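Local coordinates for protein phosphatase Slingshot homolog 2 (Homo sapiens, PDB 2NT2) that dephosphorylates and activates cofilin through its dual-specificity phosphatase catalytic domain, so promoting actin filament disassembly, at residues Leu63-Trp67 with Gln134-Tyr138; Tyr71-Ser75 with Tyr102-Glu106. The protein carries 1 engineered substitution. All coordinates share one frame. Residue numbers count along the deposited sequence, not the author numbering.

Interaction 1. Residues Leu63-Trp67 with Gln134-Tyr138; sequences LLAYW and QLEEY
In this dual-specificity phosphatase domain of the protein-tyrosine phosphatase fold, the loop between strand 49-52 and helix 67-79 closes onto the C-terminal helix 129-143. Residues 63-65 have helical backbone angles without the regular helical bonds, and the chain runs on into helix 67-79 at Trp67; Tyr66 N donates a hydrogen bond to Leu63 O at 2.7 Å. The CA atoms of Leu64 and Gln134 lie 6.0 Å apart. The direct hydrogen bonds come from the Gln134 side-chain amide (chi1 m, chi2 t, chi3 61°): OE1 accepts from Leu63 N at 2.9 Å and, weakly, from Leu64 N at 3.4 Å, while NE2 is hydrogen-bonded to Thr61 O. Apolar packing follows. Leu64 (chi1 t) brings CD1 to 3.3 Å from Tyr138 CD1, and Trp67 CZ2 lies 4.0 Å from Leu135 CD2. The aromatic pair is edge-to-face: the five-membered ring of Trp67 (chi1 m) points its edge at the face of Tyr138 (chi1 t), centroids 4.2 Å apart and planes at 62°. A water bridges the far end, 3.2 Å from Trp67 O and 2.5 Å from Tyr138 OH.

Interaction 2. Residues Tyr71-Ser75 with Tyr102-Glu106; sequences YKFIS and YAMKE
Two helices of the phosphatase fold, 67-79 and 94-107, cross steeply here, in helix-helix packing within the catalytic domain and away from the active site. Over the segments 71-75 and 102-106 the axes cross at -77° and stay 11.1 Å apart, a gap filled by the tyrosine rings; the CA atoms of Tyr71 and Tyr102 are nearest, 5.9 Å apart. Both segments are regular helix, Ser75 N donating a hydrogen bond to Tyr71 O at 2.9 Å and Glu106 N to Tyr102 O at 2.6 Å. Tyr71 buries the most surface. Its CA-CB bond points sideways, but with chi1 t the ring reaches across to the second helix, where Lys105 covers one face: CE sits 3.7 Å from the Tyr71 ring centroid as a CH-pi contact, and NZ, 4.4 Å from the same centroid and 9° off the normal, makes a cation-pi interaction. The CA-to-CB bond of Tyr102 (chi1 t) is directed toward 71-75, and its ring meets Tyr71 obliquely, planes at 39° and centroids 5.4 Å apart. The Tyr102 hydroxyl is hydrogen-bonded to NE2 of His10, tying the contact to the turn between the first two strands. Ile74 covers one face of Tyr102, its CG2 standing 3.8 Å from the Tyr102 ring centroid.

Interactions 1 and 2 have centres 12 Å apart and pack within one catalytic domain. Along the chain, interaction 2 is nested inside the loop closed by interaction 1. Helix 67-79 serves both: Trp67, near its N-terminal end, takes part in interaction 1, and 71-75, about a turn further on, in interaction 2. Helix 94-107 touches both other helices: Tyr102 and Lys105 meet helix 67-79, Met104 and Lys105 meet helix 129-143, with Tyr138 OH 2.9 Å from Lys105 CD. Together the contacts tie helices 67-79, 94-107 and 129-143 to one another. The side chain of Leu63, in interaction 1, lies about 8 Å from that of Ser88, the engineered replacement at the phosphocysteine position; interaction 2 is away from that site.

Interaction 1. Residues Leu63-Trp67 with Gln134-Tyr138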
ATOM      1  N   LEU A  63      -0.252  -6.135  10.668  1.00 19.96           N
ATOM      2  CA  LEU A  63       0.034  -5.010   9.784  1.00 16.88           C
ATOM      3  C   LEU A  63      -0.349  -3.679  10.428  1.00 12.30           C
ATOM      4  O   LEU A  63       0.256  -2.640  10.162  1.00 14.34           O
ATOM      5  CB  LEU A  63      -0.732  -5.171   8.472  1.00 16.50           C
ATOM      6  CG  LEU A  63       0.048  -5.647   7.251  1.00 14.94           C
ATOM      7  CD1 LEU A  63      -0.815  -5.503   6.003  1.00 14.78           C
ATOM      8  CD2 LEU A  63       1.355  -4.885   7.122  1.00  5.38           C
ATOM      9  N   LEU A  64      -1.370  -3.743  11.267  1.00 12.71           N
ATOM     10  CA  LEU A  64      -1.826  -2.605  12.052  1.00 16.89           C
ATOM     11  C   LEU A  64      -0.661  -1.861  12.689  1.00 16.52           C
ATOM     12  O   LEU A  64      -0.567  -0.634  12.580  1.00 18.59           O
ATOM     13  CB  LEU A  64      -2.813  -3.065  13.126  1.00 19.97           C
ATOM     14  CG  LEU A  64      -3.563  -1.988  13.907  1.00 22.78           C
ATOM     15  CD1 LEU A  64      -3.812  -0.755  13.059  1.00 15.65           C
ATOM     16  CD2 LEU A  64      -4.883  -2.536  14.436  1.00 22.75           C
ATOM     17  N   ALA A  65       0.248  -2.591  13.324  1.00  8.74           N
ATOM     18  CA  ALA A  65       1.421  -1.980  13.933  1.00 16.85           C
ATOM     19  C   ALA A  65       2.273  -1.201  12.944  1.00 22.45           C
ATOM     20  O   ALA A  65       3.108  -0.384  13.339  1.00 19.98           O
ATOM     21  CB  ALA A  65       2.246  -3.051  14.633  1.00 23.28           C
ATOM     22  N   TYR A  66       2.110  -1.402  11.636  1.00 22.03           N
ATOM     23  CA  TYR A  66       2.983  -0.721  10.686  1.00 17.13           C
ATOM     24  C   TYR A  66       2.294   0.392   9.907  1.00 19.82           C
ATOM     25  O   TYR A  66       2.959   0.988   9.044  1.00 15.14           O
ATOM     26  CB  TYR A  66       3.539  -1.711   9.666  1.00 19.52           C
ATOM     27  CG  TYR A  66       4.357  -2.867  10.169  1.00 26.74           C
ATOM     28  CD1 TYR A  66       3.759  -4.069  10.535  1.00 26.63           C
ATOM     29  CD2 TYR A  66       5.741  -2.772  10.274  1.00 25.68           C
ATOM     30  CE1 TYR A  66       4.512  -5.133  10.993  1.00 32.22           C
ATOM     31  CE2 TYR A  66       6.500  -3.834  10.732  1.00 27.94           C
ATOM     32  CZ  TYR A  66       5.884  -5.013  11.091  1.00 32.86           C
ATOM     33  OH  TYR A  66       6.643  -6.069  11.548  1.00 37.53           O
ATOM     34  N   TRP A  67       1.008   0.689  10.113  1.00 17.66           N
ATOM     35  CA  TRP A  67       0.350   1.593   9.174  1.00 21.64           C
ATOM     36  C   TRP A  67       0.784   3.052   9.370  1.00 20.69           C
ATOM     37  O   TRP A  67       0.627   3.844   8.429  1.00 17.63           O
ATOM     38  CB  TRP A  67      -1.134   1.562   9.100  1.00 15.58           C
ATOM     39  CG  TRP A  67      -2.040   0.415   9.103  1.00 15.89           C
ATOM     40  CD1 TRP A  67      -3.030   0.322  10.042  1.00 19.22           C
ATOM     41  CD2 TRP A  67      -2.189  -0.758   8.297  1.00 15.73           C
ATOM     42  NE1 TRP A  67      -3.777  -0.825   9.876  1.00 19.59           N
ATOM     43  CE2 TRP A  67      -3.268  -1.503   8.802  1.00 15.83           C
ATOM     44  CE3 TRP A  67      -1.486  -1.235   7.186  1.00 16.45           C
ATOM     45  CZ2 TRP A  67      -3.681  -2.712   8.240  1.00 14.60           C
ATOM     46  CZ3 TRP A  67      -1.897  -2.433   6.635  1.00 16.41           C
ATOM     47  CH2 TRP A  67      -2.977  -3.152   7.156  1.00 17.11           C
ATOM     48  N   GLN A 134      -8.126  -6.319  11.275  1.00 14.24           N
ATOM     49  CA  GLN A 134      -7.252  -5.246  11.735  1.00 17.53           C
ATOM     50  C   GLN A 134      -7.661  -3.882  11.206  1.00 15.40           C
ATOM     51  O   GLN A 134      -7.511  -2.877  11.901  1.00 23.05           O
ATOM     52  CB  GLN A 134      -5.801  -5.549  11.341  1.00 17.37           C
ATOM     53  CG  GLN A 134      -5.142  -6.574  12.248  1.00 12.73           C
ATOM     54  CD  GLN A 134      -3.997  -7.305  11.579  1.00 14.53           C
ATOM     55  OE1 GLN A 134      -3.003  -6.701  11.172  1.00 18.97           O
ATOM     56  NE2 GLN A 134      -4.140  -8.617  11.476  1.00 16.63           N
ATOM     57  N   LEU A 135      -8.183  -3.838   9.990  1.00 15.02           N
ATOM     58  CA  LEU A 135      -8.675  -2.592   9.410  1.00 17.65           C
ATOM     59  C   LEU A 135      -9.889  -2.077  10.177  1.00 21.09           C
ATOM     60  O   LEU A 135     -10.014  -0.875  10.398  1.00 18.14           O
ATOM     61  CB  LEU A 135      -9.010  -2.777   7.927  1.00 15.51           C
ATOM     62  CG  LEU A 135      -7.809  -2.854   6.977  1.00 15.21           C
ATOM     63  CD1 LEU A 135      -8.230  -3.450   5.640  1.00 14.59           C
ATOM     64  CD2 LEU A 135      -7.165  -1.495   6.781  1.00  7.27           C
ATOM     65  N   GLU A 136     -10.750  -3.000  10.593  1.00 25.88           N
ATOM     66  CA  GLU A 136     -11.859  -2.710  11.489  1.00 23.96           C
ATOM     67  C   GLU A 136     -11.342  -2.154  12.815  1.00 19.77           C
ATOM     68  O   GLU A 136     -11.898  -1.210  13.368  1.00 18.27           O
ATOM     69  CB  GLU A 136     -12.672  -3.965  11.788  1.00 26.55           C
ATOM     70  CG  GLU A 136     -13.641  -4.406  10.715  1.00 31.46           C
ATOM     71  CD  GLU A 136     -14.199  -5.795  11.005  1.00 31.88           C
ATOM     72  OE1 GLU A 136     -14.157  -6.215  12.186  1.00 25.07           O
ATOM     73  OE2 GLU A 136     -14.658  -6.447  10.041  1.00 25.39           O
ATOM     74  N   GLU A 137     -10.271  -2.765  13.328  1.00 20.13           N
ATOM     75  CA  GLU A 137      -9.654  -2.208  14.531  1.00 26.59           C
ATOM     76  C   GLU A 137      -9.172  -0.781  14.251  1.00 29.70           C
ATOM     77  O   GLU A 137      -9.503   0.138  14.997  1.00 25.16           O
ATOM     78  CB  GLU A 137      -8.495  -3.075  15.027  1.00 24.50           C
ATOM     79  CG  GLU A 137      -7.943  -2.631  16.370  1.00 21.42           C
ATOM     80  CD  GLU A 137      -7.042  -3.639  17.045  1.00 28.66           C
ATOM     81  OE1 GLU A 137      -6.484  -3.285  18.112  1.00 17.82           O
ATOM     82  OE2 GLU A 137      -6.892  -4.765  16.524  1.00 26.90           O
ATOM     83  N   TYR A 138      -8.404  -0.641  13.179  1.00 23.86           N
ATOM     84  CA  TYR A 138      -7.784   0.625  12.798  1.00 16.64           C
ATOM     85  C   TYR A 138      -8.825   1.738  12.805  1.00 15.84           C
ATOM     86  O   TYR A 138      -8.620   2.805  13.380  1.00 23.96           O
ATOM     87  CB  TYR A 138      -7.145   0.497  11.422  1.00 20.08           C
ATOM     88  CG  TYR A 138      -6.221   1.611  11.006  1.00 17.70           C
ATOM     89  CD1 TYR A 138      -5.201   2.035  11.840  1.00 19.78           C
ATOM     90  CD2 TYR A 138      -6.364   2.243   9.775  1.00 11.13           C
ATOM     91  CE1 TYR A 138      -4.344   3.055  11.478  1.00 22.39           C
ATOM     92  CE2 TYR A 138      -5.510   3.266   9.398  1.00 18.39           C
ATOM     93  CZ  TYR A 138      -4.503   3.667  10.252  1.00 19.56           C
ATOM     94  OH  TYR A 138      -3.645   4.680   9.893  1.00 17.75           O
TER
HETATM   95  O   HOH W   1      -2.433   4.419   7.731  1.00 23.44           O

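Interaction 2. Residues Tyr71-Ser75 with Tyr102-Glu106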
ATOM      1  N   TYR A  71       2.028   5.191   6.546  1.00 15.73           N
ATOM      2  CA  TYR A  71       1.500   6.539   6.423  1.00 18.47           C
ATOM      3  C   TYR A  71       2.624   7.552   6.202  1.00 22.80           C
ATOM      4  O   TYR A  71       2.530   8.377   5.290  1.00 29.42           O
ATOM      5  CB  TYR A  71       0.706   6.947   7.676  1.00 17.86           C
ATOM      6  CG  TYR A  71       0.129   8.342   7.540  1.00 22.50           C
ATOM      7  CD1 TYR A  71      -1.039   8.545   6.808  1.00 26.08           C
ATOM      8  CD2 TYR A  71       0.727   9.446   8.124  1.00 24.45           C
ATOM      9  CE1 TYR A  71      -1.585   9.806   6.669  1.00 29.19           C
ATOM     10  CE2 TYR A  71       0.189  10.714   7.990  1.00 28.43           C
ATOM     11  CZ  TYR A  71      -0.968  10.887   7.261  1.00 30.38           C
ATOM     12  OH  TYR A  71      -1.515  12.140   7.119  1.00 36.51           O
ATOM     13  N   LYS A  72       3.641   7.480   7.046  1.00 17.92           N
ATOM     14  CA  LYS A  72       4.786   8.378   7.034  1.00 24.46           C
ATOM     15  C   LYS A  72       5.457   8.432   5.662  1.00 22.66           C
ATOM     16  O   LYS A  72       5.744   9.499   5.125  1.00 30.27           O
ATOM     17  CB  LYS A  72       5.804   7.930   8.090  1.00 31.93           C
ATOM     18  CG  LYS A  72       6.575   9.048   8.758  1.00 40.62           C
ATOM     19  CD  LYS A  72       8.057   9.012   8.406  1.00 43.41           C
ATOM     20  CE  LYS A  72       8.587  10.373   7.984  1.00 45.66           C
ATOM     21  NZ  LYS A  72       7.988  10.835   6.698  1.00 58.48           N
ATOM     22  N   PHE A  73       5.727   7.251   5.117  1.00 19.26           N
ATOM     23  CA  PHE A  73       6.413   7.139   3.844  1.00 11.34           C
ATOM     24  C   PHE A  73       5.579   7.701   2.695  1.00 17.37           C
ATOM     25  O   PHE A  73       6.078   8.510   1.911  1.00 17.59           O
ATOM     26  CB  PHE A  73       6.772   5.674   3.571  1.00 16.48           C
ATOM     27  CG  PHE A  73       7.720   5.505   2.392  1.00 24.23           C
ATOM     28  CD1 PHE A  73       9.036   5.924   2.494  1.00 23.03           C
ATOM     29  CD2 PHE A  73       7.286   4.930   1.210  1.00 21.14           C
ATOM     30  CE1 PHE A  73       9.909   5.777   1.436  1.00 20.56           C
ATOM     31  CE2 PHE A  73       8.155   4.781   0.145  1.00 18.74           C
ATOM     32  CZ  PHE A  73       9.467   5.202   0.259  1.00 19.35           C
ATOM     33  N   ILE A  74       4.330   7.258   2.607  1.00 19.56           N
ATOM     34  CA  ILE A  74       3.447   7.655   1.517  1.00 20.20           C
ATOM     35  C   ILE A  74       3.193   9.160   1.559  1.00 20.75           C
ATOM     36  O   ILE A  74       3.114   9.815   0.525  1.00 24.49           O
ATOM     37  CB  ILE A  74       2.084   6.937   1.584  1.00 20.01           C
ATOM     38  CG1 ILE A  74       2.145   5.412   1.486  1.00 18.16           C
ATOM     39  CG2 ILE A  74       1.137   7.500   0.532  1.00 21.73           C
ATOM     40  CD1 ILE A  74       0.816   4.738   1.746  1.00 17.39           C
ATOM     41  N   SER A  75       3.046   9.677   2.775  1.00 20.09           N
ATOM     42  CA  SER A  75       2.919  11.106   3.018  1.00 27.47           C
ATOM     43  C   SER A  75       4.183  11.820   2.538  1.00 32.84           C
ATOM     44  O   SER A  75       4.139  12.920   1.990  1.00 23.03           O
ATOM     45  CB  SER A  75       2.659  11.373   4.501  1.00 25.12           C
ATOM     46  OG  SER A  75       3.472  12.414   5.011  1.00 36.05           O
ATOM     47  N   TYR A 102      -4.351   3.733   4.702  1.00 13.25           N
ATOM     48  CA  TYR A 102      -3.853   5.090   4.475  1.00 14.82           C
ATOM     49  C   TYR A 102      -5.001   6.040   4.129  1.00 15.86           C
ATOM     50  O   TYR A 102      -5.066   7.154   4.644  1.00 17.84           O
ATOM     51  CB  TYR A 102      -2.804   5.103   3.367  1.00 14.30           C
ATOM     52  CG  TYR A 102      -2.400   6.497   2.937  1.00 21.60           C
ATOM     53  CD1 TYR A 102      -1.541   7.260   3.719  1.00 15.62           C
ATOM     54  CD2 TYR A 102      -2.873   7.050   1.756  1.00 25.84           C
ATOM     55  CE1 TYR A 102      -1.165   8.533   3.339  1.00 19.07           C
ATOM     56  CE2 TYR A 102      -2.502   8.325   1.366  1.00 28.88           C
ATOM     57  CZ  TYR A 102      -1.648   9.062   2.161  1.00 23.83           C
ATOM     58  OH  TYR A 102      -1.280  10.330   1.767  1.00 21.80           O
ATOM     59  N   ALA A 103      -5.903   5.597   3.264  1.00 15.81           N
ATOM     60  CA  ALA A 103      -7.054   6.389   2.848  1.00 13.75           C
ATOM     61  C   ALA A 103      -7.973   6.718   4.017  1.00 15.19           C
ATOM     62  O   ALA A 103      -8.463   7.846   4.147  1.00 26.51           O
ATOM     63  CB  ALA A 103      -7.820   5.676   1.746  1.00 14.63           C
ATOM     64  N   MET A 104      -8.203   5.749   4.899  1.00 15.79           N
ATOM     65  CA  MET A 104      -8.975   5.997   6.118  1.00 13.89           C
ATOM     66  C   MET A 104      -8.332   7.117   6.932  1.00 17.13           C
ATOM     67  O   MET A 104      -8.960   8.103   7.306  1.00 13.24           O
ATOM     68  CB  MET A 104      -9.031   4.738   6.980  1.00 17.79           C
ATOM     69  CG  MET A 104      -9.970   3.653   6.500  1.00 15.99           C
ATOM     70  SD  MET A 104      -9.698   2.065   7.313  1.00 21.35           S
ATOM     71  CE  MET A 104     -10.196   2.430   8.988  1.00 18.44           C
ATOM     72  N   LYS A 105      -7.040   6.938   7.195  1.00 16.07           N
ATOM     73  CA  LYS A 105      -6.282   7.926   7.950  1.00 22.46           C
ATOM     74  C   LYS A 105      -6.224   9.276   7.241  1.00 27.50           C
ATOM     75  O   LYS A 105      -6.558  10.311   7.817  1.00 36.28           O
ATOM     76  CB  LYS A 105      -4.856   7.421   8.199  1.00 17.36           C
ATOM     77  CG  LYS A 105      -4.089   8.302   9.178  1.00 22.33           C
ATOM     78  CD  LYS A 105      -3.069   7.505   9.976  1.00 20.46           C
ATOM     79  CE  LYS A 105      -1.987   8.430  10.524  1.00 23.10           C
ATOM     80  NZ  LYS A 105      -2.582   9.573  11.273  1.00 26.98           N
ATOM     81  N   GLU A 106      -5.788   9.256   5.988  1.00 25.55           N
ATOM     82  CA  GLU A 106      -5.501  10.460   5.221  1.00 20.06           C
ATOM     83  C   GLU A 106      -6.744  11.281   4.928  1.00 22.47           C
ATOM     84  O   GLU A 106      -6.767  12.490   5.191  1.00 23.70           O
ATOM     85  CB  GLU A 106      -4.782  10.088   3.921  1.00 22.03           C
ATOM     86  CG  GLU A 106      -4.425  11.233   3.002  1.00 25.10           C
ATOM     87  CD  GLU A 106      -3.541  12.284   3.632  1.00 27.15           C
ATOM     88  OE1 GLU A 106      -2.364  12.022   3.947  1.00 25.43           O
ATOM     89  OE2 GLU A 106      -4.036  13.419   3.821  1.00 35.13           O
TER